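Local coordinates for SVS_variant_AS1 (Streptomyces sp. CWA1, PDB 6TJA), which probably acts as a spiroviolene synthase, a class I terpene cyclase variant derived from ancestral sequence reconstruction, cyclising geranylgeranyl diphosphate to a polycyclic hydrocarbon, at residues Ala306-Arg311 with Asp327-Trp332; Asp229-Leu233 with Gln244-Ser248; Leu78-Trp82 with Phe126-Leu130. All blocks are in the same frame, centred on the assembly; numbering follows the deposited sequence.

Contact 1. Residues Ala306-Arg311 with Asp327-Trp332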
loop_
_atom_site.group_PDB
_atom_site.type_symbol
_atom_site.label_atom_id
_atom_site.label_comp_id
_atom_site.label_asym_id
_atom_site.label_seq_id
_atom_site.Cartn_x
_atom_site.Cartn_y
_atom_site.Cartn_z
ATOM N N ALA A 306 -0.650 23.575 -9.415
ATOM C CA ALA A 306 0.213 24.494 -10.205
ATOM C C ALA A 306 0.052 25.935 -9.697
ATOM O O ALA A 306 1.067 26.634 -9.494
ATOM C CB ALA A 306 -0.104 24.375 -11.668
ATOM N N GLU A 307 -1.185 26.353 -9.451
ATOM C CA GLU A 307 -1.540 27.767 -9.151
ATOM C C GLU A 307 -1.064 28.079 -7.731
ATOM O O GLU A 307 -0.374 29.084 -7.546
ATOM C CB GLU A 307 -3.051 28.016 -9.335
ATOM C CG GLU A 307 -3.400 29.478 -9.465
ATOM C CD GLU A 307 -4.779 29.817 -10.007
ATOM O OE1 GLU A 307 -5.135 29.319 -11.105
ATOM O OE2 GLU A 307 -5.486 30.611 -9.345
ATOM N N TRP A 308 -1.405 27.238 -6.757
ATOM C CA TRP A 308 -0.933 27.400 -5.352
ATOM C C TRP A 308 0.599 27.529 -5.347
ATOM O O TRP A 308 1.100 28.408 -4.635
ATOM C CB TRP A 308 -1.433 26.257 -4.454
ATOM C CG TRP A 308 -0.735 26.148 -3.136
ATOM C CD1 TRP A 308 -1.144 26.643 -1.935
ATOM C CD2 TRP A 308 0.516 25.488 -2.899
ATOM N NE1 TRP A 308 -0.233 26.329 -0.967
ATOM C CE2 TRP A 308 0.788 25.608 -1.523
ATOM C CE3 TRP A 308 1.416 24.789 -3.709
ATOM C CZ2 TRP A 308 1.946 25.072 -0.944
ATOM C CZ3 TRP A 308 2.551 24.248 -3.134
ATOM C CH2 TRP A 308 2.821 24.406 -1.772
ATOM N N GLY A 309 1.297 26.713 -6.145
ATOM C CA GLY A 309 2.749 26.804 -6.397
ATOM C C GLY A 309 3.223 28.213 -6.752
ATOM O O GLY A 309 4.201 28.667 -6.143
ATOM N N LEU A 310 2.559 28.903 -7.684
ATOM C CA LEU A 310 2.981 30.256 -8.146
ATOM C C LEU A 310 2.566 31.388 -7.173
ATOM O O LEU A 310 2.904 32.540 -7.490
ATOM C CB LEU A 310 2.385 30.499 -9.532
ATOM C CG LEU A 310 2.776 29.516 -10.633
ATOM C CD1 LEU A 310 1.841 29.677 -11.816
ATOM C CD2 LEU A 310 4.224 29.700 -11.064
ATOM N N ARG A 311 1.900 31.099 -6.040
ATOM C CA ARG A 311 1.482 32.085 -4.992
ATOM C C ARG A 311 1.914 31.625 -3.583
ATOM O O ARG A 311 3.129 31.690 -3.255
ATOM C CB ARG A 311 -0.047 32.245 -4.984
ATOM C CG ARG A 311 -0.718 32.310 -6.353
ATOM C CD ARG A 311 -2.237 32.337 -6.249
ATOM N NE ARG A 311 -2.937 32.560 -7.518
ATOM C CZ ARG A 311 -3.100 33.745 -8.130
ATOM N NH1 ARG A 311 -2.606 34.857 -7.610
ATOM N NH2 ARG A 311 -3.751 33.812 -9.281
ATOM N N ASP A 327 -3.055 37.229 -5.313
ATOM C CA ASP A 327 -3.592 38.536 -5.784
ATOM C C ASP A 327 -3.227 38.733 -7.266
ATOM O O ASP A 327 -4.159 38.727 -8.106
ATOM C CB ASP A 327 -3.086 39.675 -4.885
ATOM C CG ASP A 327 -3.630 41.059 -5.215
ATOM O OD1 ASP A 327 -4.653 41.449 -4.608
ATOM O OD2 ASP A 327 -3.009 41.752 -6.053
ATOM N N ALA A 328 -1.920 38.858 -7.560
ATOM C CA ALA A 328 -1.316 39.287 -8.852
ATOM C C ALA A 328 -1.802 38.429 -10.024
ATOM O O ALA A 328 -2.063 37.233 -9.870
ATOM C CB ALA A 328 0.195 39.251 -8.738
ATOM N N PRO A 329 -1.954 39.017 -11.238
ATOM C CA PRO A 329 -2.187 38.228 -12.450
ATOM C C PRO A 329 -1.060 37.206 -12.679
ATOM O O PRO A 329 0.100 37.577 -12.572
ATOM C CB PRO A 329 -2.234 39.254 -13.602
ATOM C CG PRO A 329 -2.500 40.590 -12.922
ATOM C CD PRO A 329 -1.941 40.466 -11.514
ATOM N N LEU A 330 -1.437 35.945 -12.925
ATOM C CA LEU A 330 -0.543 34.852 -13.388
ATOM C C LEU A 330 -0.618 34.765 -14.916
ATOM O O LEU A 330 -1.732 34.957 -15.475
ATOM C CB LEU A 330 -0.982 33.523 -12.768
ATOM C CG LEU A 330 -0.931 33.433 -11.245
ATOM C CD1 LEU A 330 -1.463 32.088 -10.787
ATOM C CD2 LEU A 330 0.478 33.671 -10.709
ATOM N N THR A 331 0.519 34.483 -15.556
ATOM C CA THR A 331 0.625 34.108 -16.993
ATOM C C THR A 331 0.703 32.576 -17.098
ATOM O O THR A 331 1.473 31.952 -16.357
ATOM C CB THR A 331 1.799 34.826 -17.676
ATOM O OG1 THR A 331 2.996 34.573 -16.935
ATOM C CG2 THR A 331 1.577 36.320 -17.800
ATOM N N TRP A 332 -0.083 32.009 -18.000
ATOM C CA TRP A 332 -0.035 30.586 -18.411
ATOM C C TRP A 332 0.357 30.463 -19.883
ATOM O O TRP A 332 -0.042 31.345 -20.651
ATOM C CB TRP A 332 -1.398 29.954 -18.176
ATOM C CG TRP A 332 -1.843 30.138 -16.767
ATOM C CD1 TRP A 332 -2.574 31.180 -16.284
ATOM C CD2 TRP A 332 -1.564 29.270 -15.656
ATOM N NE1 TRP A 332 -2.767 31.019 -14.942
ATOM C CE2 TRP A 332 -2.172 29.856 -14.527
ATOM C CE3 TRP A 332 -0.898 28.048 -15.505
ATOM C CZ2 TRP A 332 -2.118 29.268 -13.262
ATOM C CZ3 TRP A 332 -0.829 27.478 -14.255
ATOM C CH2 TRP A 332 -1.433 28.076 -13.147
#
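L330 is the plug of this contact, fitting between R311, E307 and L310 at the end of helix 289-309. Its CB points toward the helix. Its CG lies beside the backbone N and opposite the carbonyl carbon (chi1 -62°), which carries the branch over one face of the R311 guanidinium. CG sits 3.5 Å from R311 NH2. From there CD1 continues over the same guanidinium and also touches E307 CG at 3.5 Å. The other methyl, CD2, turns to L310 CB at 3.9 Å. An alanine in place of L330 would probably leave the guanidinium face of R311, E307 CG and L310 CB without their apolar cover. R311 reaches out with an extended chain, and its NH1 gives a weak hydrogen bond to A328 O, 3.3 Å away near the guanidinium plane. R311 NH2 also makes a long salt bridge to E307 OE2, while E307 OE1 is held by R303 and S19. Beyond L330, the six-membered ring of W332 packs against the helix. Its CH2 lies 3.9 Å from L310 CD1, and A306 CB meets the ring edge at CZ3. W332 also makes a cation-pi contact with R303. The 327-332 loop after helix 289-309 thus packs back on the end of that helix, with I13 touching L310 and W332, and helix 211-231 meeting A306 and L310 through D227 and R230.

Contact 2. Residues Asp229-Leu233 with Gln244-Ser248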
loop_
_atom_site.group_PDB
_atom_site.type_symbol
_atom_site.label_atom_id
_atom_site.label_comp_id
_atom_site.label_asym_id
_atom_site.label_seq_id
_atom_site.Cartn_x
_atom_site.Cartn_y
_atom_site.Cartn_z
ATOM N N ASP A 229 8.338 19.567 -8.933
ATOM C CA ASP A 229 9.804 19.632 -9.210
ATOM C C ASP A 229 10.151 21.025 -9.767
ATOM O O ASP A 229 11.259 21.514 -9.507
ATOM C CB ASP A 229 10.280 18.547 -10.171
ATOM C CG ASP A 229 10.369 17.156 -9.590
ATOM O OD1 ASP A 229 9.966 16.982 -8.416
ATOM O OD2 ASP A 229 10.892 16.267 -10.315
ATOM N N ARG A 230 9.264 21.616 -10.561
ATOM C CA ARG A 230 9.486 22.937 -11.196
ATOM C C ARG A 230 9.538 23.986 -10.078
ATOM O O ARG A 230 10.555 24.703 -10.004
ATOM C CB ARG A 230 8.402 23.223 -12.239
ATOM C CG ARG A 230 8.488 24.610 -12.852
ATOM C CD ARG A 230 7.265 24.909 -13.674
ATOM N NE ARG A 230 7.403 26.116 -14.472
ATOM C CZ ARG A 230 7.293 27.365 -14.010
ATOM N NH1 ARG A 230 7.068 27.604 -12.726
ATOM N NH2 ARG A 230 7.421 28.381 -14.846
ATOM N N HIS A 231 8.517 24.010 -9.209
ATOM C CA HIS A 231 8.376 24.915 -8.030
ATOM C C HIS A 231 9.695 24.950 -7.235
ATOM O O HIS A 231 10.081 26.053 -6.826
ATOM C CB HIS A 231 7.135 24.508 -7.200
ATOM C CG HIS A 231 6.857 25.359 -6.006
ATOM N ND1 HIS A 231 6.798 24.834 -4.716
ATOM C CD2 HIS A 231 6.596 26.683 -5.887
ATOM C CE1 HIS A 231 6.521 25.799 -3.857
ATOM N NE2 HIS A 231 6.396 26.946 -4.551
ATOM N N SER A 232 10.381 23.813 -7.067
ATOM C CA SER A 232 11.705 23.686 -6.387
ATOM C C SER A 232 12.867 23.950 -7.353
ATOM O O SER A 232 13.687 23.038 -7.520
ATOM C CB SER A 232 11.880 22.293 -5.786
ATOM O OG SER A 232 10.774 21.923 -4.984
ATOM N N LEU A 233 12.968 25.118 -7.979
ATOM C CA LEU A 233 14.070 25.399 -8.949
ATOM C C LEU A 233 14.198 26.909 -9.190
ATOM O O LEU A 233 14.320 27.631 -8.189
ATOM C CB LEU A 233 13.780 24.653 -10.255
ATOM C CG LEU A 233 14.853 24.768 -11.335
ATOM C CD1 LEU A 233 16.034 23.879 -10.997
ATOM C CD2 LEU A 233 14.302 24.429 -12.715
ATOM N N GLN A 244 17.325 14.426 -6.022
ATOM C CA GLN A 244 16.562 13.577 -6.975
ATOM C C GLN A 244 15.356 14.404 -7.435
ATOM O O GLN A 244 14.440 14.564 -6.644
ATOM C CB GLN A 244 16.158 12.249 -6.340
ATOM C CG GLN A 244 17.329 11.329 -6.027
ATOM C CD GLN A 244 16.785 10.126 -5.296
ATOM O OE1 GLN A 244 16.105 9.287 -5.879
ATOM N NE2 GLN A 244 16.974 10.095 -3.991
ATOM N N ASN A 245 15.443 15.002 -8.616
ATOM C CA ASN A 245 14.340 15.763 -9.256
ATOM C C ASN A 245 14.512 15.525 -10.758
ATOM O O ASN A 245 15.586 15.027 -11.151
ATOM C CB ASN A 245 14.335 17.241 -8.834
ATOM C CG ASN A 245 15.609 17.971 -9.220
ATOM O OD1 ASN A 245 15.908 18.135 -10.399
ATOM N ND2 ASN A 245 16.390 18.382 -8.239
ATOM N N ILE A 246 13.516 15.862 -11.564
ATOM C CA ILE A 246 13.510 15.559 -13.030
ATOM C C ILE A 246 14.749 16.174 -13.689
ATOM O O ILE A 246 15.379 15.516 -14.569
ATOM C CB ILE A 246 12.197 16.045 -13.673
ATOM C CG1 ILE A 246 12.106 15.586 -15.127
ATOM C CG2 ILE A 246 12.020 17.554 -13.526
ATOM C CD1 ILE A 246 12.150 14.080 -15.297
ATOM N N TYR A 247 15.117 17.373 -13.249
ATOM C CA TYR A 247 16.246 18.148 -13.829
ATOM C C TYR A 247 17.561 17.397 -13.593
ATOM O O TYR A 247 18.247 17.136 -14.580
ATOM C CB TYR A 247 16.234 19.579 -13.300
ATOM C CG TYR A 247 14.889 20.230 -13.467
ATOM C CD1 TYR A 247 14.387 20.540 -14.716
ATOM C CD2 TYR A 247 14.068 20.420 -12.383
ATOM C CE1 TYR A 247 13.144 21.130 -14.861
ATOM C CE2 TYR A 247 12.818 20.975 -12.514
ATOM C CZ TYR A 247 12.359 21.356 -13.748
ATOM O OH TYR A 247 11.094 21.873 -13.845
ATOM N N SER A 248 17.866 16.990 -12.364
ATOM C CA SER A 248 19.132 16.272 -12.050
ATOM C C SER A 248 19.142 14.945 -12.807
ATOM O O SER A 248 20.232 14.518 -13.190
ATOM C CB SER A 248 19.340 16.018 -10.571
ATOM O OG SER A 248 19.106 17.173 -9.785
#
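N245 comes up against the carboxylate of D229, its CB 3.9 Å from D229 OD2. It is the N-cap of helix 246-254. Its CG lies between the backbone N and the carbonyl carbon (chi1 61°), so that OD1 can turn back and accept from S248 N at 3.0 Å. D243 holds the other end of the amide, ND2. Next, I246 gives its backbone N-H to D229 OD2 at 2.9 Å. The donor comes from above the carboxylate plane. Y178 bonds to the same oxygen, and R182 pairs with OD1, so the buried carboxylate is gripped at both oxygens. I246 CG2 packs against D229 CB at 3.9 Å, and it also lies under the centre of one face of the Y247 ring. Y247 reaches across to helix 211-231. L233 CD2 covers the opposite ring face in a CH-pi contact, 3.8 Å from the centroid and 15° off the normal. D229 O meets the ring edge at CE2, 3.4 Å away. The phenol oxygen ends beside the backbone of R230, with OH 3.3 Å from R230 CA; R230 itself sends its guanidinium away to P11 O. S248 closes the first turn through its capped N-H. N228, just before the 229-233 segment, and S232 probably belong to the NSE-type metal-binding motif of class I terpene cyclases. R182 is probably the diphosphate-sensing arginine, as in relatives, so D229 would tie that sensor to the capped start of helix 246-254.

Contact 3. Residues Leu78-Trp82 with Phe126-Leu130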
loop_
_atom_site.group_PDB
_atom_site.type_symbol
_atom_site.label_atom_id
_atom_site.label_comp_id
_atom_site.label_asym_id
_atom_site.label_seq_id
_atom_site.Cartn_x
_atom_site.Cartn_y
_atom_site.Cartn_z
ATOM N N LEU A 78 -6.295 19.348 6.867
ATOM C CA LEU A 78 -5.343 19.000 7.967
ATOM C C LEU A 78 -4.283 18.011 7.469
ATOM O O LEU A 78 -3.080 18.220 7.737
ATOM C CB LEU A 78 -6.127 18.418 9.145
ATOM C CG LEU A 78 -7.083 19.397 9.830
ATOM C CD1 LEU A 78 -7.645 18.778 11.092
ATOM C CD2 LEU A 78 -6.384 20.707 10.150
ATOM N N PHE A 79 -4.686 16.953 6.770
ATOM C CA PHE A 79 -3.704 15.958 6.277
ATOM C C PHE A 79 -2.724 16.641 5.337
ATOM O O PHE A 79 -1.606 16.163 5.237
ATOM C CB PHE A 79 -4.307 14.767 5.539
ATOM C CG PHE A 79 -3.227 13.857 5.009
ATOM C CD1 PHE A 79 -2.488 13.061 5.874
ATOM C CD2 PHE A 79 -2.915 13.827 3.665
ATOM C CE1 PHE A 79 -1.497 12.212 5.401
ATOM C CE2 PHE A 79 -1.859 13.046 3.208
ATOM C CZ PHE A 79 -1.153 12.243 4.081
ATOM N N VAL A 80 -3.127 17.680 4.609
ATOM C CA VAL A 80 -2.154 18.346 3.690
ATOM C C VAL A 80 -1.111 19.085 4.540
ATOM O O VAL A 80 0.091 19.033 4.138
ATOM C CB VAL A 80 -2.795 19.278 2.656
ATOM C CG1 VAL A 80 -1.715 20.034 1.872
ATOM C CG2 VAL A 80 -3.708 18.510 1.716
ATOM N N TYR A 81 -1.523 19.714 5.656
ATOM C CA TYR A 81 -0.577 20.356 6.617
ATOM C C TYR A 81 0.384 19.283 7.155
ATOM O O TYR A 81 1.644 19.448 7.136
ATOM C CB TYR A 81 -1.313 21.067 7.757
ATOM C CG TYR A 81 -1.933 22.391 7.383
ATOM C CD1 TYR A 81 -1.154 23.514 7.193
ATOM C CD2 TYR A 81 -3.298 22.524 7.210
ATOM C CE1 TYR A 81 -1.714 24.738 6.839
ATOM C CE2 TYR A 81 -3.875 23.741 6.892
ATOM C CZ TYR A 81 -3.077 24.848 6.694
ATOM O OH TYR A 81 -3.632 26.019 6.330
ATOM N N TRP A 82 -0.210 18.215 7.668
ATOM C CA TRP A 82 0.501 17.059 8.251
ATOM C C TRP A 82 1.546 16.566 7.267
ATOM O O TRP A 82 2.666 16.369 7.682
ATOM C CB TRP A 82 -0.471 15.936 8.586
ATOM C CG TRP A 82 0.209 14.834 9.319
ATOM C CD1 TRP A 82 0.391 14.713 10.669
ATOM C CD2 TRP A 82 0.832 13.698 8.720
ATOM N NE1 TRP A 82 1.048 13.551 10.950
ATOM C CE2 TRP A 82 1.359 12.924 9.771
ATOM C CE3 TRP A 82 0.985 13.258 7.405
ATOM C CZ2 TRP A 82 2.025 11.728 9.529
ATOM C CZ3 TRP A 82 1.675 12.093 7.173
ATOM C CH2 TRP A 82 2.175 11.333 8.220
ATOM N N PHE A 126 4.252 13.252 15.401
ATOM C CA PHE A 126 3.472 13.197 14.143
ATOM C C PHE A 126 2.309 12.214 14.300
ATOM O O PHE A 126 1.304 12.412 13.620
ATOM C CB PHE A 126 4.378 12.910 12.948
ATOM C CG PHE A 126 5.119 14.146 12.531
ATOM C CD1 PHE A 126 4.465 15.164 11.848
ATOM C CD2 PHE A 126 6.459 14.318 12.860
ATOM C CE1 PHE A 126 5.130 16.346 11.524
ATOM C CE2 PHE A 126 7.127 15.493 12.524
ATOM C CZ PHE A 126 6.460 16.510 11.869
ATOM N N VAL A 127 2.424 11.210 15.180
ATOM C CA VAL A 127 1.474 10.058 15.174
ATOM C C VAL A 127 0.119 10.487 15.738
ATOM O O VAL A 127 -0.880 10.259 15.062
ATOM C CB VAL A 127 2.054 8.792 15.829
ATOM C CG1 VAL A 127 0.977 7.852 16.353
ATOM C CG2 VAL A 127 2.976 8.082 14.855
ATOM N N PRO A 128 0.001 11.103 16.938
ATOM C CA PRO A 128 -1.310 11.481 17.473
ATOM C C PRO A 128 -2.078 12.423 16.526
ATOM O O PRO A 128 -3.254 12.203 16.315
ATOM C CB PRO A 128 -1.010 12.173 18.826
ATOM C CG PRO A 128 0.379 11.642 19.195
ATOM C CD PRO A 128 1.092 11.437 17.872
ATOM N N ALA A 129 -1.390 13.389 15.922
ATOM C CA ALA A 129 -1.949 14.285 14.880
ATOM C C ALA A 129 -2.579 13.473 13.725
ATOM O O ALA A 129 -3.754 13.767 13.355
ATOM C CB ALA A 129 -0.863 15.216 14.398
ATOM N N LEU A 130 -1.840 12.496 13.171
ATOM C CA LEU A 130 -2.336 11.637 12.068
ATOM C C LEU A 130 -3.562 10.882 12.556
ATOM O O LEU A 130 -4.489 10.692 11.762
ATOM C CB LEU A 130 -1.255 10.654 11.584
ATOM C CG LEU A 130 -1.667 9.798 10.386
ATOM C CD1 LEU A 130 -2.040 10.685 9.194
ATOM C CD2 LEU A 130 -0.589 8.814 9.974
#
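W82 is the large knob of this contact, its indole pressed into a hollow formed by F126, A129 and L130. The ring is carried toward helix 126-140 by a CG placed opposite the backbone N (chi1 -173°). Its N-H leads: NE1 bonds to F126 O at 2.9 Å, nearly straight (168°) and with the oxygen close to the indole plane. F126 O also accepts from L130 N within its own helix, so two donors hold this carbonyl, and the indole is fixed in rotation. L130 forms one wall of the hollow. Its CD1 stands over the centre of the six-membered ring, a CH-pi contact at 4.0 Å from the centroid. On the opposite face F126 turns its edge to the five-membered ring, an offset edge-to-face pair with centroids 5.7 Å apart. A129 is the small residue beside the indole edge, its CB 4.0 Å from W82 CD1. One turn back, F79, an engineered residue that replaces a tryptophan, lies side by side with L130 and brings its ring edge to L130 CD1 at 4.1 Å. This is nearly antiparallel helix packing within the all-helical class I terpene cyclase fold, with segment axes 10.9 Å apart, a gap bridged by these large side chains. V110 of helix 100-115 touches both W82 and L130, F86 stacks on W82, and F149 of helix 143-169 meets F79 edge to face.

Contacts 1 and 2 are neighbours, their centres about 18 Å apart. They touch where the ends of helices 289-309 and 211-231 meet: G309 O lies 3.1 Å from H231 CD2, and L310 CD2 packs on R230 NH1. Contact 3 stands apart, its centre about 27 Å from that of contact 1 and about 26 Å from that of contact 2; the nearest atoms are about 7 and 12 Å away. Helix 70-91, in contact 3, probably carries the aspartate-rich motif further along, and contact 2 probably holds part of the second metal-binding motif. Contact 1 spans the unmodelled residues 312-326, which probably include the Arg-Tyr pair of this family.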